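Local coordinates for protein putative sulfatase yidJ (Bacteroides fragilis, PDB 2QZU) that probably hydrolyses sulfate esters, as a metal-dependent arylsulfatase-like enzyme of the alkaline phosphatase clan, at residues M82-M87 with W133-P138; P262-G265 with G269-F272; H314-G319 with A324-F329; E332-P337 with Q399-V404. All coordinates share one frame; numbering follows the deposited sequence.

Interaction 1 (M82-M87 with W133-P138); sequences MLMTGM and WHLDAP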
# COMPACT_ATOMS: atom_id res chain seq x y z
N MSE A 82 -7.00 15.20 24.00
CA MSE A 82 -8.16 15.63 24.77
C MSE A 82 -8.48 14.58 25.82
O MSE A 82 -8.81 14.91 26.96
CB MSE A 82 -9.36 15.83 23.84
CG MSE A 82 -9.37 17.18 23.16
SE MSE A 82 -10.36 17.19 21.48
CE MSE A 82 -8.96 17.91 20.37
N LEU A 83 -8.38 13.31 25.44
CA LEU A 83 -8.65 12.22 26.36
C LEU A 83 -7.71 12.26 27.56
O LEU A 83 -8.14 12.19 28.71
CB LEU A 83 -8.51 10.87 25.66
CG LEU A 83 -8.53 9.66 26.60
CD1 LEU A 83 -9.90 9.56 27.27
CD2 LEU A 83 -8.23 8.40 25.81
N MSE A 84 -6.42 12.37 27.29
CA MSE A 84 -5.44 12.37 28.37
C MSE A 84 -5.45 13.60 29.29
O MSE A 84 -5.25 13.46 30.50
CB MSE A 84 -4.03 12.18 27.80
CG MSE A 84 -3.84 10.89 27.00
SE MSE A 84 -4.50 9.28 27.87
CE MSE A 84 -4.80 8.22 26.28
N THR A 85 -5.70 14.78 28.72
CA THR A 85 -5.71 16.01 29.50
C THR A 85 -7.07 16.49 30.00
O THR A 85 -7.15 17.27 30.95
CB THR A 85 -5.11 17.19 28.70
OG1 THR A 85 -5.97 17.48 27.58
CG2 THR A 85 -3.73 16.84 28.19
N GLY A 86 -8.14 16.04 29.34
CA GLY A 86 -9.47 16.48 29.73
C GLY A 86 -9.70 17.93 29.32
O GLY A 86 -10.60 18.60 29.83
N MSE A 87 -8.87 18.42 28.40
CA MSE A 87 -8.98 19.80 27.92
C MSE A 87 -9.29 19.81 26.43
O MSE A 87 -8.95 18.87 25.71
CB MSE A 87 -7.66 20.55 28.15
CG MSE A 87 -7.23 20.62 29.61
SE MSE A 87 -5.58 21.62 29.85
CE MSE A 87 -4.34 20.15 30.11
N TRP A 133 0.23 5.33 20.96
CA TRP A 133 0.21 6.49 21.86
C TRP A 133 -0.06 7.76 21.04
O TRP A 133 -0.98 8.53 21.34
CB TRP A 133 1.57 6.58 22.56
CG TRP A 133 1.78 7.75 23.48
CD1 TRP A 133 2.76 8.70 23.39
CD2 TRP A 133 1.04 8.05 24.68
NE1 TRP A 133 2.68 9.57 24.45
CE2 TRP A 133 1.63 9.19 25.26
CE3 TRP A 133 -0.06 7.46 25.31
CZ2 TRP A 133 1.16 9.76 26.45
CZ3 TRP A 133 -0.54 8.03 26.50
CH2 TRP A 133 0.08 9.17 27.05
N HIS A 134 0.76 7.95 20.01
CA HIS A 134 0.68 9.08 19.09
C HIS A 134 0.50 10.46 19.74
O HIS A 134 -0.34 11.25 19.31
CB HIS A 134 -0.46 8.86 18.08
CG HIS A 134 -0.29 9.62 16.80
ND1 HIS A 134 -1.29 9.75 15.86
CD2 HIS A 134 0.78 10.28 16.29
CE1 HIS A 134 -0.85 10.46 14.84
NE2 HIS A 134 0.41 10.79 15.07
N LEU A 135 1.29 10.74 20.77
CA LEU A 135 1.21 12.03 21.44
C LEU A 135 2.57 12.71 21.62
O LEU A 135 2.70 13.67 22.38
CB LEU A 135 0.50 11.88 22.80
CG LEU A 135 -1.02 11.76 22.71
CD1 LEU A 135 -1.59 11.31 24.05
CD2 LEU A 135 -1.61 13.11 22.29
N ASP A 136 3.58 12.21 20.91
CA ASP A 136 4.93 12.78 20.97
C ASP A 136 5.37 13.32 19.60
O ASP A 136 5.16 12.67 18.58
CB ASP A 136 5.94 11.73 21.45
CG ASP A 136 5.64 11.23 22.85
OD1 ASP A 136 5.50 12.05 23.77
OD2 ASP A 136 5.56 10.00 23.02
N ALA A 137 5.98 14.50 19.60
CA ALA A 137 6.47 15.11 18.36
C ALA A 137 7.80 14.49 17.95
O ALA A 137 8.74 14.43 18.74
CB ALA A 137 6.64 16.62 18.56
N PRO A 138 7.90 14.01 16.70
CA PRO A 138 9.17 13.40 16.27
C PRO A 138 10.27 14.46 16.16
O PRO A 138 9.99 15.63 15.91
CB PRO A 138 8.83 12.80 14.91
CG PRO A 138 7.33 12.58 14.97
CD PRO A 138 6.86 13.83 15.67
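Met84, modelled as selenomethionine, is the one residue of 82-87 that meets 133-138, and it does so with two parts of its chain. Its CG lies 3.7 Å from Leu135 CD1, while the terminal CE comes to 4.3 Å from Trp133 CZ3. The selenium itself stands 5.5 Å from the centroid of the six-membered ring of Trp133, 63° off the normal: an oblique Met-aromatic contact. The second torsion of the side chain accounts for the split: a bend at chi2 (-49°) swings SE and CE round beside the indole and leaves CG facing the leucine. Leu135 CD1 also sits about 3.9 Å above one face of the indole, near its rim, so this methyl touches both the ring and the methionine.

Further out, the indole is fixed by edge-to-face rings, Tyr129 and Trp169, and Met84 also packs on Trp116 of helix 116-122 and Met34 of strand 29-35, in the large mixed sheet. The helix carrying Met84 stops at once: Gly86 N still reaches Met82 O, but Gly86 has positive phi, and Met87 N bonds to Thr85 OG1 at 3.2 Å in an ST turn. His134 takes no part in the contact; its ND1 is bonded to Ser76 OG and its NE2 to Cys98 O. Ser76 opens helix 76-85 and is the predicted site of 3-oxoalanine, unmodified in this crystal. The contact thus joins the far end of the helix that starts at this predicted site to the Trp-His-Leu loop after strand 126-130, elements consistent with the sulfatase fold.

Interaction 2 (P262-G265 with G269-F272); sequences PAKG and GDYF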
# COMPACT_ATOMS: atom_id res chain seq x y z
N PRO A 262 -21.18 8.10 -2.60
CA PRO A 262 -21.17 8.32 -4.05
C PRO A 262 -21.48 7.06 -4.86
O PRO A 262 -21.25 5.94 -4.39
CB PRO A 262 -19.77 8.86 -4.32
CG PRO A 262 -19.45 9.59 -3.05
CD PRO A 262 -19.93 8.61 -2.00
N ALA A 263 -21.98 7.25 -6.07
CA ALA A 263 -22.34 6.14 -6.94
C ALA A 263 -21.15 5.32 -7.43
O ALA A 263 -20.01 5.78 -7.44
CB ALA A 263 -23.13 6.66 -8.14
N LYS A 264 -21.44 4.08 -7.82
CA LYS A 264 -20.40 3.20 -8.34
C LYS A 264 -19.88 3.87 -9.61
O LYS A 264 -20.64 4.48 -10.36
CB LYS A 264 -21.00 1.83 -8.67
CG LYS A 264 -19.97 0.79 -9.10
CD LYS A 264 -20.63 -0.57 -9.31
CE LYS A 264 -19.60 -1.62 -9.69
NZ LYS A 264 -18.86 -1.23 -10.92
N GLY A 265 -18.58 3.76 -9.85
CA GLY A 265 -18.00 4.38 -11.03
C GLY A 265 -17.27 5.67 -10.70
O GLY A 265 -16.45 6.14 -11.50
N GLY A 269 -17.00 6.71 -4.64
CA GLY A 269 -17.97 5.64 -4.53
C GLY A 269 -17.27 4.29 -4.61
O GLY A 269 -17.61 3.35 -3.90
N ASP A 270 -16.27 4.20 -5.49
CA ASP A 270 -15.53 2.95 -5.64
C ASP A 270 -14.62 2.74 -4.44
O ASP A 270 -14.37 1.61 -4.03
CB ASP A 270 -14.70 2.95 -6.93
CG ASP A 270 -15.57 2.84 -8.17
OD1 ASP A 270 -16.68 2.27 -8.07
OD2 ASP A 270 -15.13 3.32 -9.24
N TYR A 271 -14.12 3.84 -3.88
CA TYR A 271 -13.24 3.75 -2.71
C TYR A 271 -14.00 3.09 -1.56
O TYR A 271 -13.46 2.22 -0.86
CB TYR A 271 -12.77 5.14 -2.29
CG TYR A 271 -11.77 5.11 -1.15
CD1 TYR A 271 -10.50 4.55 -1.31
CD2 TYR A 271 -12.11 5.62 0.11
CE1 TYR A 271 -9.59 4.50 -0.25
CE2 TYR A 271 -11.21 5.56 1.17
CZ TYR A 271 -9.96 5.00 0.99
OH TYR A 271 -9.07 4.95 2.04
N PHE A 272 -15.25 3.50 -1.35
CA PHE A 272 -16.05 2.92 -0.28
C PHE A 272 -16.26 1.43 -0.52
O PHE A 272 -15.99 0.60 0.34
CB PHE A 272 -17.41 3.61 -0.18
CG PHE A 272 -18.30 3.02 0.88
CD1 PHE A 272 -18.17 3.40 2.21
CD2 PHE A 272 -19.24 2.05 0.55
CE1 PHE A 272 -18.96 2.82 3.20
CE2 PHE A 272 -20.04 1.46 1.53
CZ PHE A 272 -19.90 1.85 2.86
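Gly265 N gives its hydrogen to Asp270 OD1 at 3.0 Å, with a nearly straight N-H...O angle of 174°. The donor approaches from above the carboxylate plane, 35° out of it. With chi1 at -70°, CG of Asp270 lies anti to its own carbonyl carbon, and this turns the acid back from the helix onto the preceding loop. The same oxygen lies 3.8 Å from Lys264 CG, but Lys264 NZ stays 5.0 Å from Asp270 OD1, so the opposite charges are close without pairing.

The other half of the contact is backbone on backbone. A beta-carbon on Gly269 would run into Pro262 O and Ala263 O; as glycine it lets Pro262 O lie 3.3 Å from Gly269 CA, and Ala263 O lies 3.6 Å from the same CA in a CA-H...O contact. Pro262 adds its ring, with CB 3.5 Å from Gly269 N. Both carbonyls have further partners: Arg273 NH1 bonds to Pro262 O and also to Gly269 O, and Thr266 OG1 bonds to Ala263 O. Thr266 OG1 is shared with Gly269 N. Together these bonds fold the loop 262-265 onto the first turns of helix 267-299, a loop-to-helix junction at its N-terminus.

Interaction 3 (H314-G319 with A324-F329); sequences HGICMG and AGKDIF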
# COMPACT_ATOMS: atom_id res chain seq x y z
N HIS A 314 -11.98 8.22 16.72
CA HIS A 314 -12.77 8.79 15.64
C HIS A 314 -13.24 7.74 14.64
O HIS A 314 -12.76 6.60 14.66
CB HIS A 314 -11.98 9.88 14.90
CG HIS A 314 -10.71 9.39 14.27
ND1 HIS A 314 -10.69 8.59 13.15
CD2 HIS A 314 -9.42 9.57 14.63
CE1 HIS A 314 -9.43 8.31 12.84
NE2 HIS A 314 -8.64 8.89 13.72
N GLY A 315 -14.18 8.14 13.79
CA GLY A 315 -14.70 7.25 12.77
C GLY A 315 -13.95 7.46 11.46
O GLY A 315 -12.75 7.77 11.47
N ILE A 316 -14.65 7.31 10.34
CA ILE A 316 -14.03 7.47 9.02
C ILE A 316 -15.11 7.65 7.95
O ILE A 316 -16.18 7.05 8.03
CB ILE A 316 -13.15 6.21 8.69
CG1 ILE A 316 -12.32 6.47 7.43
CG2 ILE A 316 -14.03 4.98 8.50
CD1 ILE A 316 -11.21 7.45 7.64
N CYS A 317 -14.85 8.50 6.96
CA CYS A 317 -15.82 8.72 5.89
C CYS A 317 -15.70 7.62 4.83
O CYS A 317 -16.70 7.09 4.35
CB CYS A 317 -15.62 10.09 5.25
SG CYS A 317 -16.11 11.46 6.34
N MSE A 318 -14.46 7.28 4.48
CA MSE A 318 -14.18 6.22 3.51
C MSE A 318 -14.94 6.40 2.19
O MSE A 318 -15.44 5.44 1.61
CB MSE A 318 -14.52 4.86 4.14
CG MSE A 318 -13.82 3.66 3.49
SE MSE A 318 -14.25 1.96 4.37
CE MSE A 318 -15.77 1.46 3.31
N GLY A 319 -15.02 7.64 1.73
CA GLY A 319 -15.72 7.91 0.48
C GLY A 319 -17.04 8.64 0.67
O GLY A 319 -17.48 9.38 -0.21
N ALA A 324 -12.34 10.95 1.89
CA ALA A 324 -11.69 9.67 2.10
C ALA A 324 -11.36 9.40 3.56
O ALA A 324 -11.47 8.27 4.03
CB ALA A 324 -10.35 9.65 1.31
N GLY A 325 -11.03 10.47 4.29
CA GLY A 325 -10.60 10.27 5.68
C GLY A 325 -11.59 10.73 6.70
O GLY A 325 -12.78 10.46 6.55
N LYS A 326 -11.08 11.27 7.80
CA LYS A 326 -11.96 11.86 8.80
C LYS A 326 -11.55 13.36 8.93
O LYS A 326 -11.22 14.02 7.94
CB LYS A 326 -11.92 11.20 10.16
CG LYS A 326 -10.61 11.34 10.89
CD LYS A 326 -9.43 11.19 9.97
CE LYS A 326 -9.07 9.74 9.75
NZ LYS A 326 -7.63 9.48 10.08
N ASP A 327 -11.55 13.86 10.16
CA ASP A 327 -11.21 15.25 10.44
C ASP A 327 -12.31 16.17 9.89
O ASP A 327 -12.02 17.21 9.28
CB ASP A 327 -9.86 15.63 9.81
CG ASP A 327 -9.25 16.88 10.46
OD1 ASP A 327 -9.92 17.47 11.31
OD2 ASP A 327 -8.11 17.26 10.14
N ILE A 328 -13.56 15.80 10.11
CA ILE A 328 -14.70 16.57 9.63
C ILE A 328 -15.93 16.34 10.49
O ILE A 328 -16.03 15.34 11.20
CB ILE A 328 -14.99 16.21 8.15
CG1 ILE A 328 -16.01 17.19 7.56
CG2 ILE A 328 -15.50 14.78 8.05
CD1 ILE A 328 -15.46 18.59 7.37
N PHE A 329 -16.88 17.27 10.42
CA PHE A 329 -18.08 17.21 11.24
C PHE A 329 -19.16 16.18 10.92
O PHE A 329 -20.08 16.00 11.70
CB PHE A 329 -18.71 18.60 11.29
CG PHE A 329 -18.79 19.27 9.96
CD1 PHE A 329 -17.94 20.33 9.65
CD2 PHE A 329 -19.67 18.80 8.99
CE1 PHE A 329 -17.98 20.92 8.38
CE2 PHE A 329 -19.71 19.38 7.72
CZ PHE A 329 -18.86 20.44 7.42
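The chain doubles back so that Ile316 CA and Lys326 CA lie 4.9 Å apart, the touching parts (314-319 and 324-328) running at 133° end to end without forming regular strands. They belong to the loop between strand 306-311 and helix 331-334 in the alpha/beta fold of the sulfatases, and in relatives this His-Gly loop and the following lysine border the active site. Two backbone bonds join the arms: a sound one from Cys317 N to Gly325 O (2.9 Å, the donor tilted from the carbonyl plane), and a weak one from Met318 N to Ala324 O.

Lys326 lies across His314. Its CG sits over one ring face, 3.8 Å from the centroid and 21° off the normal, a CH-pi contact; bends at chi2 and chi3 then bring CE to 3.4 Å from His314 CE1. The chain bends again at chi4, where NZ leaves to bond Gln37 OE1, with a long, weak ion pair to Glu23 of the second subunit. Ile316 pushes CD1 against the backbone of Gly325, tighter than usual against Gly325 CA at 3.5 Å. Cys317 SG meets Ile328 CG2 at 3.8 Å. The side chain of Met318 leaves the backbone on the side away from 324-329 and packs on Tyr271 and Phe272 of helix 267-299.

What fixes the rotation of the imidazole under the lysine is a bond inside its own segment: His314 ND1 gives its hydrogen to Gly315 O at 2.8 Å and 170°, on a lone pair in the carbonyl plane and almost in the plane of the ring.

Interaction 4 (E332-P337 with Q399-V404); sequences ESMRIP and QPYYFV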
# COMPACT_ATOMS: atom_id res chain seq x y z
N GLU A 332 -20.41 10.12 10.19
CA GLU A 332 -19.55 8.94 10.02
C GLU A 332 -18.14 9.18 10.55
O GLU A 332 -17.40 8.23 10.84
CB GLU A 332 -19.48 8.52 8.55
CG GLU A 332 -18.79 9.53 7.64
CD GLU A 332 -19.75 10.54 7.04
OE1 GLU A 332 -20.85 10.75 7.60
OE2 GLU A 332 -19.41 11.13 5.99
N SER A 333 -17.78 10.45 10.69
CA SER A 333 -16.47 10.85 11.21
C SER A 333 -16.50 11.06 12.73
O SER A 333 -15.60 10.60 13.44
CB SER A 333 -16.03 12.14 10.50
OG SER A 333 -14.88 12.70 11.11
N MSE A 334 -17.52 11.74 13.21
CA MSE A 334 -17.66 12.03 14.64
C MSE A 334 -18.14 10.87 15.52
O MSE A 334 -17.68 10.72 16.65
CB MSE A 334 -18.60 13.22 14.86
CG MSE A 334 -18.10 14.56 14.31
SE MSE A 334 -19.27 16.04 14.86
CE MSE A 334 -18.72 16.14 16.71
N ARG A 335 -19.07 10.06 15.02
CA ARG A 335 -19.61 8.95 15.81
C ARG A 335 -18.61 7.84 16.10
O ARG A 335 -17.96 7.31 15.20
CB ARG A 335 -20.86 8.38 15.12
CG ARG A 335 -22.10 9.24 15.33
CD ARG A 335 -22.83 8.84 16.61
NE ARG A 335 -23.27 7.45 16.52
CZ ARG A 335 -22.79 6.45 17.25
NH1 ARG A 335 -23.26 5.22 17.06
NH2 ARG A 335 -21.86 6.67 18.17
N ILE A 336 -18.49 7.50 17.38
CA ILE A 336 -17.58 6.46 17.84
C ILE A 336 -18.29 5.47 18.75
O ILE A 336 -19.33 5.78 19.35
CB ILE A 336 -16.39 7.05 18.64
CG1 ILE A 336 -16.91 7.86 19.83
CG2 ILE A 336 -15.53 7.91 17.74
CD1 ILE A 336 -15.82 8.29 20.82
N PRO A 337 -17.75 4.25 18.84
CA PRO A 337 -18.37 3.26 19.72
C PRO A 337 -18.05 3.69 21.14
O PRO A 337 -17.06 4.40 21.38
CB PRO A 337 -17.66 1.96 19.34
CG PRO A 337 -16.30 2.43 18.95
CD PRO A 337 -16.61 3.66 18.12
N GLN A 399 -22.37 18.89 22.45
CA GLN A 399 -20.93 18.71 22.33
C GLN A 399 -20.35 19.58 21.23
O GLN A 399 -21.00 19.83 20.21
CB GLN A 399 -20.60 17.24 22.03
CG GLN A 399 -20.95 16.27 23.16
CD GLN A 399 -19.98 16.33 24.32
OE1 GLN A 399 -19.04 17.11 24.32
NE2 GLN A 399 -20.21 15.49 25.33
N PRO A 400 -19.11 20.04 21.41
CA PRO A 400 -18.44 20.89 20.41
C PRO A 400 -17.81 20.10 19.26
O PRO A 400 -17.70 18.88 19.32
CB PRO A 400 -17.39 21.61 21.24
CG PRO A 400 -16.97 20.54 22.21
CD PRO A 400 -18.30 19.95 22.64
N TYR A 401 -17.42 20.83 18.22
CA TYR A 401 -16.73 20.25 17.07
C TYR A 401 -15.51 21.13 16.82
O TYR A 401 -15.60 22.36 16.93
CB TYR A 401 -17.59 20.24 15.80
CG TYR A 401 -16.76 19.95 14.57
CD1 TYR A 401 -16.20 18.69 14.37
CD2 TYR A 401 -16.47 20.95 13.64
CE1 TYR A 401 -15.35 18.44 13.29
CE2 TYR A 401 -15.63 20.71 12.56
CZ TYR A 401 -15.07 19.45 12.39
OH TYR A 401 -14.23 19.21 11.32
N TYR A 402 -14.39 20.53 16.46
CA TYR A 402 -13.17 21.29 16.22
C TYR A 402 -12.33 20.90 15.01
O TYR A 402 -12.27 19.74 14.62
CB TYR A 402 -12.21 21.16 17.41
CG TYR A 402 -12.67 21.75 18.71
CD1 TYR A 402 -12.43 23.09 19.01
CD2 TYR A 402 -13.36 20.97 19.64
CE1 TYR A 402 -12.86 23.64 20.20
CE2 TYR A 402 -13.79 21.52 20.84
CZ TYR A 402 -13.55 22.85 21.11
OH TYR A 402 -14.00 23.40 22.28
N PHE A 403 -11.67 21.91 14.47
CA PHE A 403 -10.66 21.76 13.43
C PHE A 403 -9.82 23.00 13.65
O PHE A 403 -10.30 24.13 13.51
CB PHE A 403 -11.15 21.79 11.99
CG PHE A 403 -10.00 21.79 11.02
CD1 PHE A 403 -9.16 20.68 10.93
CD2 PHE A 403 -9.66 22.94 10.31
CE1 PHE A 403 -7.99 20.72 10.18
CE2 PHE A 403 -8.49 22.99 9.55
CZ PHE A 403 -7.65 21.88 9.48
N VAL A 404 -8.56 22.79 14.03
CA VAL A 404 -7.64 23.89 14.28
C VAL A 404 -6.46 23.78 13.33
O VAL A 404 -5.82 22.73 13.25
CB VAL A 404 -7.11 23.85 15.74
CG1 VAL A 404 -6.17 25.04 15.98
CG2 VAL A 404 -8.26 23.87 16.72
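Met334 touches the strand at two points, and all the close packing lies there. Its selenium (the residue is modelled as selenomethionine) stands 4.1 Å from Tyr401 CD1 and 5.2 Å from the centroid of that ring, 56° off the normal, which makes an oblique Met-aromatic contact. The methyl takes the other point: a bend at chi3 (74°) turns CE off the line of the chain and leaves it 3.9 Å from Pro400 O. A polar partner of Pro400 O is Ser72 OG, which hydrogen-bonds to it. The backbones themselves stay well apart, Met334 CA and Tyr401 CA being 8.6 Å from each other, so the Met334 side chain spans much of the gap.

The strand 399-404 is an outermost member of the four-stranded antiparallel sheet formed late in the chain, whereas Met334 ends helix 331-334. The contact therefore packs this helix, just before strand 338-341 of the large mixed sheet of the sulfatase fold, against the edge strand of the C-terminal sheet through one selenomethionine side chain. Tyr401 is backed by Tyr413 of the neighbouring strand 412-417, and the backbone of Met334 is bonded to Ser71.

Away from this point the two segments diverge. Arg335 leaves the helix and turns elsewhere, in a salt bridge with Asp41 and a hydrogen bond to Ala69 O; its own NH2 makes a further, weak bond to Ile336 O. Further along the strand Phe403, partly exposed, does not reach 332-337; it packs on Tyr413, on Asp327 and on Gln20 of the second subunit.

Overall arrangement
Interactions 2, 3 and 4 form a touching series. Interactions 2 and 3 have centres about 15 Å apart and meet where Tyr271 CD2 lies 3.6 Å from Met318 C. Interactions 3 and 4, about 10 Å between centres, are joined by a probable hydrogen bond between Gly315 N and Ser333 O (2.9 Å) and by a second between Ile328 O and Ser333 OG. Interaction 1 stands apart, its nearest atoms about 5 Å from interaction 4 and about 8 Å from interaction 3. Through His134 it is tied to Ser76, the predicted 3-oxoalanine site; His314 and Lys326 of interaction 3 probably also lie near the active site, as in related sulfatases. Interaction 2 lies at the surface, its centre about 34 Å from that of interaction 1.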